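Local coordinates for protein Pcdhgc3 (Mus musculus, PDB 4ZI8), which probably acts as a calcium-dependent cell-adhesion protein that may help establish specific neuronal connections, represented here by its three N-terminal extracellular cadherin domains, at residues 270-275 and 311-316; 229-234 and 320-325. All coordinates share one frame; numbering follows the deposited sequence.

Interaction 1: 270-275 and 311-316; sequences VYSFGS and YIQAKD. With CA (calcium ion), chain S.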
loop_
_atom_site.group_PDB
_atom_site.type_symbol
_atom_site.label_atom_id
_atom_site.label_comp_id
_atom_site.label_asym_id
_atom_site.label_seq_id
_atom_site.Cartn_x
_atom_site.Cartn_y
_atom_site.Cartn_z
ATOM N N VAL B 270 -26.745 4.530 2.151
ATOM C CA VAL B 270 -27.521 5.765 2.186
ATOM C C VAL B 270 -28.599 5.748 1.097
ATOM O O VAL B 270 -28.287 5.513 -0.074
ATOM C CB VAL B 270 -26.644 6.999 1.953
ATOM C CG1 VAL B 270 -27.519 8.279 1.928
ATOM C CG2 VAL B 270 -25.568 7.094 2.990
ATOM N N TYR B 271 -29.848 6.007 1.477
ATOM C CA TYR B 271 -30.943 6.030 0.507
ATOM C C TYR B 271 -31.279 7.458 0.125
ATOM O O TYR B 271 -31.349 8.318 0.981
ATOM C CB TYR B 271 -32.191 5.345 1.069
ATOM C CG TYR B 271 -31.978 3.901 1.421
ATOM C CD1 TYR B 271 -31.933 2.932 0.424
ATOM C CD2 TYR B 271 -31.810 3.497 2.747
ATOM C CE1 TYR B 271 -31.725 1.606 0.728
ATOM C CE2 TYR B 271 -31.605 2.154 3.069
ATOM C CZ TYR B 271 -31.565 1.215 2.048
ATOM O OH TYR B 271 -31.368 -0.116 2.321
ATOM N N SER B 272 -31.510 7.714 -1.160
ATOM C CA SER B 272 -31.859 9.057 -1.601
ATOM C C SER B 272 -32.745 8.950 -2.823
ATOM O O SER B 272 -32.824 7.874 -3.441
ATOM C CB SER B 272 -30.608 9.887 -1.911
ATOM O OG SER B 272 -29.881 9.340 -2.997
ATOM N N PHE B 273 -33.423 10.044 -3.149
ATOM C CA PHE B 273 -34.179 10.108 -4.382
ATOM C C PHE B 273 -33.209 10.141 -5.544
ATOM O O PHE B 273 -32.278 10.951 -5.559
ATOM C CB PHE B 273 -35.090 11.343 -4.410
ATOM C CG PHE B 273 -36.263 11.242 -3.476
ATOM C CD1 PHE B 273 -37.219 10.253 -3.650
ATOM C CD2 PHE B 273 -36.411 12.132 -2.424
ATOM C CE1 PHE B 273 -38.318 10.154 -2.772
ATOM C CE2 PHE B 273 -37.494 12.050 -1.562
ATOM C CZ PHE B 273 -38.445 11.070 -1.731
ATOM N N GLY B 274 -33.424 9.257 -6.512
ATOM C CA GLY B 274 -32.565 9.196 -7.695
ATOM C C GLY B 274 -32.694 10.449 -8.539
ATOM O O GLY B 274 -33.703 11.153 -8.444
ATOM N N SER B 275 -31.678 10.728 -9.361
ATOM C CA SER B 275 -31.721 11.806 -10.349
ATOM C C SER B 275 -32.793 11.469 -11.346
ATOM O O SER B 275 -33.246 12.299 -12.123
ATOM C CB SER B 275 -30.376 11.957 -11.070
ATOM O OG SER B 275 -30.031 10.740 -11.740
ATOM N N TYR B 311 -38.105 6.833 -8.195
ATOM C CA TYR B 311 -36.880 6.057 -8.249
ATOM C C TYR B 311 -36.042 6.374 -7.022
ATOM O O TYR B 311 -35.894 7.538 -6.624
ATOM C CB TYR B 311 -36.082 6.331 -9.520
ATOM C CG TYR B 311 -36.712 5.803 -10.776
ATOM C CD1 TYR B 311 -37.765 6.471 -11.372
ATOM C CD2 TYR B 311 -36.237 4.654 -11.379
ATOM C CE1 TYR B 311 -38.343 6.008 -12.538
ATOM C CE2 TYR B 311 -36.804 4.180 -12.548
ATOM C CZ TYR B 311 -37.859 4.862 -13.120
ATOM O OH TYR B 311 -38.443 4.408 -14.283
ATOM N N ILE B 312 -35.530 5.332 -6.405
ATOM C CA ILE B 312 -34.764 5.512 -5.192
ATOM C C ILE B 312 -33.364 4.931 -5.434
ATOM O O ILE B 312 -33.203 3.928 -6.128
ATOM C CB ILE B 312 -35.468 4.858 -4.004
ATOM C CG1 ILE B 312 -36.784 5.617 -3.713
ATOM C CG2 ILE B 312 -34.562 4.829 -2.763
ATOM C CD1 ILE B 312 -37.560 5.072 -2.541
ATOM N N GLN B 313 -32.358 5.586 -4.882
ATOM C CA GLN B 313 -31.001 5.190 -5.138
ATOM C C GLN B 313 -30.405 4.747 -3.819
ATOM O O GLN B 313 -30.714 5.338 -2.780
ATOM C CB GLN B 313 -30.236 6.352 -5.747
ATOM C CG GLN B 313 -28.747 6.181 -5.737
ATOM C CD GLN B 313 -28.044 7.433 -6.209
ATOM O OE1 GLN B 313 -27.790 7.594 -7.400
ATOM N NE2 GLN B 313 -27.738 8.332 -5.278
ATOM N N ALA B 314 -29.604 3.685 -3.839
ATOM C CA ALA B 314 -28.821 3.291 -2.669
ATOM C C ALA B 314 -27.334 3.434 -3.003
ATOM O O ALA B 314 -26.901 2.890 -4.019
ATOM C CB ALA B 314 -29.129 1.842 -2.260
ATOM N N LYS B 315 -26.578 4.170 -2.183
ATOM C CA LYS B 315 -25.136 4.311 -2.368
ATOM C C LYS B 315 -24.450 4.072 -1.035
ATOM O O LYS B 315 -24.996 4.425 0.018
ATOM C CB LYS B 315 -24.766 5.698 -2.922
ATOM C CG LYS B 315 -24.832 5.799 -4.463
ATOM C CD LYS B 315 -23.939 6.903 -5.039
ATOM C CE LYS B 315 -23.877 6.823 -6.583
ATOM N NZ LYS B 315 -23.216 7.988 -7.268
ATOM N N ASP B 316 -23.274 3.458 -1.067
ATOM C CA ASP B 316 -22.556 3.221 0.182
ATOM C C ASP B 316 -21.746 4.469 0.504
ATOM O O ASP B 316 -21.789 5.441 -0.257
ATOM C CB ASP B 316 -21.669 1.961 0.126
ATOM C CG ASP B 316 -20.686 1.968 -1.020
ATOM O OD1 ASP B 316 -19.956 2.969 -1.192
ATOM O OD2 ASP B 316 -20.643 0.960 -1.763
HETATM CA CA CA S . -19.825 -1.191 -1.095
HETATM O O HOH W 1 -29.636 8.804 -9.177
#

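Interaction 2: 229-234 and 320-325; sequences DNAPAF and NPEGAH. With CA (calcium ion), chain Q; CA (calcium ion), chain R; CA (calcium ion), chain S.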
loop_
_atom_site.group_PDB
_atom_site.type_symbol
_atom_site.label_atom_id
_atom_site.label_comp_id
_atom_site.label_asym_id
_atom_site.label_seq_id
_atom_site.Cartn_x
_atom_site.Cartn_y
_atom_site.Cartn_z
ATOM N N ASP B 229 -15.291 -2.860 -3.157
ATOM C CA ASP B 229 -15.434 -3.532 -4.435
ATOM C C ASP B 229 -16.772 -4.213 -4.549
ATOM O O ASP B 229 -16.926 -5.136 -5.345
ATOM C CB ASP B 229 -14.284 -4.535 -4.670
ATOM C CG ASP B 229 -14.092 -5.525 -3.519
ATOM O OD1 ASP B 229 -14.760 -5.392 -2.487
ATOM O OD2 ASP B 229 -13.242 -6.436 -3.631
ATOM N N ASN B 230 -17.752 -3.750 -3.776
ATOM C CA ASN B 230 -19.121 -4.214 -3.968
ATOM C C ASN B 230 -20.142 -3.090 -3.971
ATOM O O ASN B 230 -20.113 -2.222 -3.105
ATOM C CB ASN B 230 -19.498 -5.224 -2.892
ATOM C CG ASN B 230 -18.761 -6.515 -3.049
ATOM O OD1 ASN B 230 -19.151 -7.380 -3.836
ATOM N ND2 ASN B 230 -17.684 -6.662 -2.298
ATOM N N ALA B 231 -21.042 -3.108 -4.951
ATOM C CA ALA B 231 -22.133 -2.132 -5.009
ATOM C C ALA B 231 -23.272 -2.639 -4.175
ATOM O O ALA B 231 -23.438 -3.855 -4.042
ATOM C CB ALA B 231 -22.592 -1.927 -6.428
ATOM N N PRO B 232 -24.059 -1.720 -3.615
ATOM C CA PRO B 232 -25.323 -2.083 -2.968
ATOM C C PRO B 232 -26.204 -2.835 -3.946
ATOM O O PRO B 232 -26.055 -2.670 -5.152
ATOM C CB PRO B 232 -25.923 -0.735 -2.602
ATOM C CG PRO B 232 -24.730 0.132 -2.414
ATOM C CD PRO B 232 -23.776 -0.284 -3.479
ATOM N N ALA B 233 -27.095 -3.671 -3.432
ATOM C CA ALA B 233 -28.048 -4.383 -4.274
ATOM C C ALA B 233 -29.399 -4.391 -3.593
ATOM O O ALA B 233 -29.510 -4.888 -2.473
ATOM C CB ALA B 233 -27.580 -5.808 -4.540
ATOM N N PHE B 234 -30.419 -3.862 -4.261
ATOM C CA PHE B 234 -31.766 -3.889 -3.699
ATOM C C PHE B 234 -32.324 -5.299 -3.616
ATOM O O PHE B 234 -32.038 -6.131 -4.465
ATOM C CB PHE B 234 -32.701 -2.981 -4.515
ATOM C CG PHE B 234 -32.614 -1.541 -4.105
ATOM C CD1 PHE B 234 -33.290 -1.091 -2.976
ATOM C CD2 PHE B 234 -31.822 -0.651 -4.805
ATOM C CE1 PHE B 234 -33.192 0.211 -2.571
ATOM C CE2 PHE B 234 -31.727 0.676 -4.401
ATOM C CZ PHE B 234 -32.406 1.103 -3.287
ATOM N N ASN B 320 -15.472 5.680 -4.569
ATOM C CA ASN B 320 -16.030 5.334 -5.868
ATOM C C ASN B 320 -17.325 4.551 -5.756
ATOM O O ASN B 320 -17.440 3.456 -6.317
ATOM C CB ASN B 320 -15.014 4.529 -6.685
ATOM C CG ASN B 320 -15.418 4.391 -8.150
ATOM O OD1 ASN B 320 -16.182 5.203 -8.672
ATOM N ND2 ASN B 320 -14.912 3.350 -8.815
ATOM N N PRO B 321 -18.308 5.097 -5.034
ATOM C CA PRO B 321 -19.537 4.311 -4.852
ATOM C C PRO B 321 -20.281 4.023 -6.163
ATOM O O PRO B 321 -20.354 4.866 -7.063
ATOM C CB PRO B 321 -20.370 5.182 -3.928
ATOM C CG PRO B 321 -19.832 6.556 -4.094
ATOM C CD PRO B 321 -18.383 6.416 -4.382
ATOM N N GLU B 322 -20.798 2.804 -6.282
ATOM C CA GLU B 322 -21.663 2.466 -7.409
ATOM C C GLU B 322 -23.074 2.453 -6.849
ATOM O O GLU B 322 -23.334 1.809 -5.844
ATOM C CB GLU B 322 -21.292 1.110 -8.047
ATOM C CG GLU B 322 -22.384 0.558 -9.003
ATOM C CD GLU B 322 -21.936 -0.630 -9.882
ATOM O OE1 GLU B 322 -20.725 -0.965 -9.962
ATOM O OE2 GLU B 322 -22.817 -1.230 -10.525
ATOM N N GLY B 323 -23.983 3.195 -7.473
ATOM C CA GLY B 323 -25.343 3.249 -6.968
ATOM C C GLY B 323 -26.153 2.053 -7.421
ATOM O O GLY B 323 -25.956 1.505 -8.526
ATOM N N ALA B 324 -27.079 1.635 -6.566
ATOM C CA ALA B 324 -28.088 0.676 -6.973
ATOM C C ALA B 324 -29.383 1.478 -7.079
ATOM O O ALA B 324 -29.488 2.550 -6.475
ATOM C CB ALA B 324 -28.211 -0.439 -5.979
ATOM N N HIS B 325 -30.341 0.977 -7.840
ATOM C CA HIS B 325 -31.579 1.710 -8.067
ATOM C C HIS B 325 -32.764 0.811 -7.944
ATOM O O HIS B 325 -32.691 -0.367 -8.307
ATOM C CB HIS B 325 -31.576 2.348 -9.448
ATOM C CG HIS B 325 -30.322 3.089 -9.739
ATOM N ND1 HIS B 325 -30.154 4.413 -9.402
ATOM C CD2 HIS B 325 -29.148 2.678 -10.286
ATOM C CE1 HIS B 325 -28.939 4.796 -9.755
ATOM N NE2 HIS B 325 -28.308 3.762 -10.297
HETATM CA CA CA Q . -14.645 -5.337 -0.212
HETATM CA CA CA R . -13.510 -8.411 -2.454
HETATM CA CA CA S . -19.825 -1.191 -1.095
HETATM O O HOH W 2 -19.997 0.797 -4.618
HETATM O O HOH W 3 -15.691 -8.884 -3.452
HETATM O O HOH W 4 -12.570 -9.378 -4.247
#

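Interaction 1: 270-275 and 311-316
Tyr-271 and Ala-314 lie side by side as a non-hydrogen-bonded antiparallel pair, both side chains on the inner face of the sheet, and the tyrosine ring meets the alanine obliquely, CE1 lying 4.0 Å from Ala-314 CB. With CG anti to the carbonyl carbon (chi1 -61°), the ring stands on this face and its OH reaches across to the backbone N of Ala-258 in the opposing sheet. Ser-272 and Gln-313 turn to the other face. Gln-313 leaves the strand with CG anti to its backbone N (chi1 165°) and runs on extended; OE1 accepts from a water 2.8 Å away that in turn accepts from Ser-275 N, and NE2 lies 3.3 Å from Ser-272 OG. Two reciprocal backbone pairs, Val-270 with Lys-315 and Ser-272 with Gln-313, hold the ladder, the shortest bond being Gln-313 N to Ser-272 O at 2.7 Å. Past the strand end, Gly-274 N reaches Tyr-311 O at 3.0 Å from above the carbonyl plane. Asp-316 OD2 binds calcium. Within this chain, 269-273 is an edge strand of the sheet, and 307-316 lies between it and 324-333; Tyr-271 and Ile-312 pack against strands 252-259 and 285-287 of the opposing sheet in this cadherin beta-sandwich.

Interaction 2: 229-234 and 320-325
Phe-234 directs its side chain at Ala-324 and His-325 across two chain segments that run nearly parallel, their touching parts 13° apart in direction, with no direct hydrogen bond between them. From CB, which points toward 320-325, the torsion about CA-CB (chi1 -83°) sets CG anti to the carbonyl carbon and carries the ring inward. CD2 then meets Ala-324 CB at 3.8 Å and His-325 C at 3.6 Å. One atom further, CE2 brings the ring edge to Ala-324 O, 3.6 Å away and near the ring plane. At the tip, CZ packs on Ala-314. Cutting this ring back to an alanine methyl is likely to open a gap between Ala-324 and Ala-314 and to strip Ala-314 of one of its two ring neighbours.

Toward the calcium end, Ala-324 CB also sits 3.2 Å from Pro-232 O, while Pro-232 CD lies against Glu-322 O. Ala-231 CB rests along the aliphatic part of Glu-322, closest to its CG at 3.6 Å. A water accepts from Glu-322 N and makes a weak, long bond to Asn-230 O, itself a calcium ligand. Asp-229 bridges two further calcium ions, one on each carboxylate oxygen, as expected of the linker between successive cadherin domains. The linker thus leads into strand 233-234, which pairs with 252-259 at the edge of one sheet, while strand 324-333 belongs to the facing sheet between 238-244 and 307-316; Phe-234 fills the space between them, touching Val-256, Ala-258 and Tyr-271.

Both interactions belong to the third cadherin domain and its calcium-bound entrance, their centres about 10 Å apart. Interaction 1 is the more buried, joining neighbouring strands of one sheet through regular backbone bonds; interaction 2 lies nearer the surface and brings together elements of the two facing sheets by apolar contact, with water and calcium ions at its linker end. They are joined directly: strands 307-316 and 324-333 are consecutive neighbours, with Ala-314 O probably bonded to Ala-324 N at 2.8 Å, and one calcium ion is shared by Asp-316 and Asn-230. Each also reaches the second subunit, interaction 1 through Ser-275 and interaction 2 through His-325, which bonds Asp-179 of that subunit.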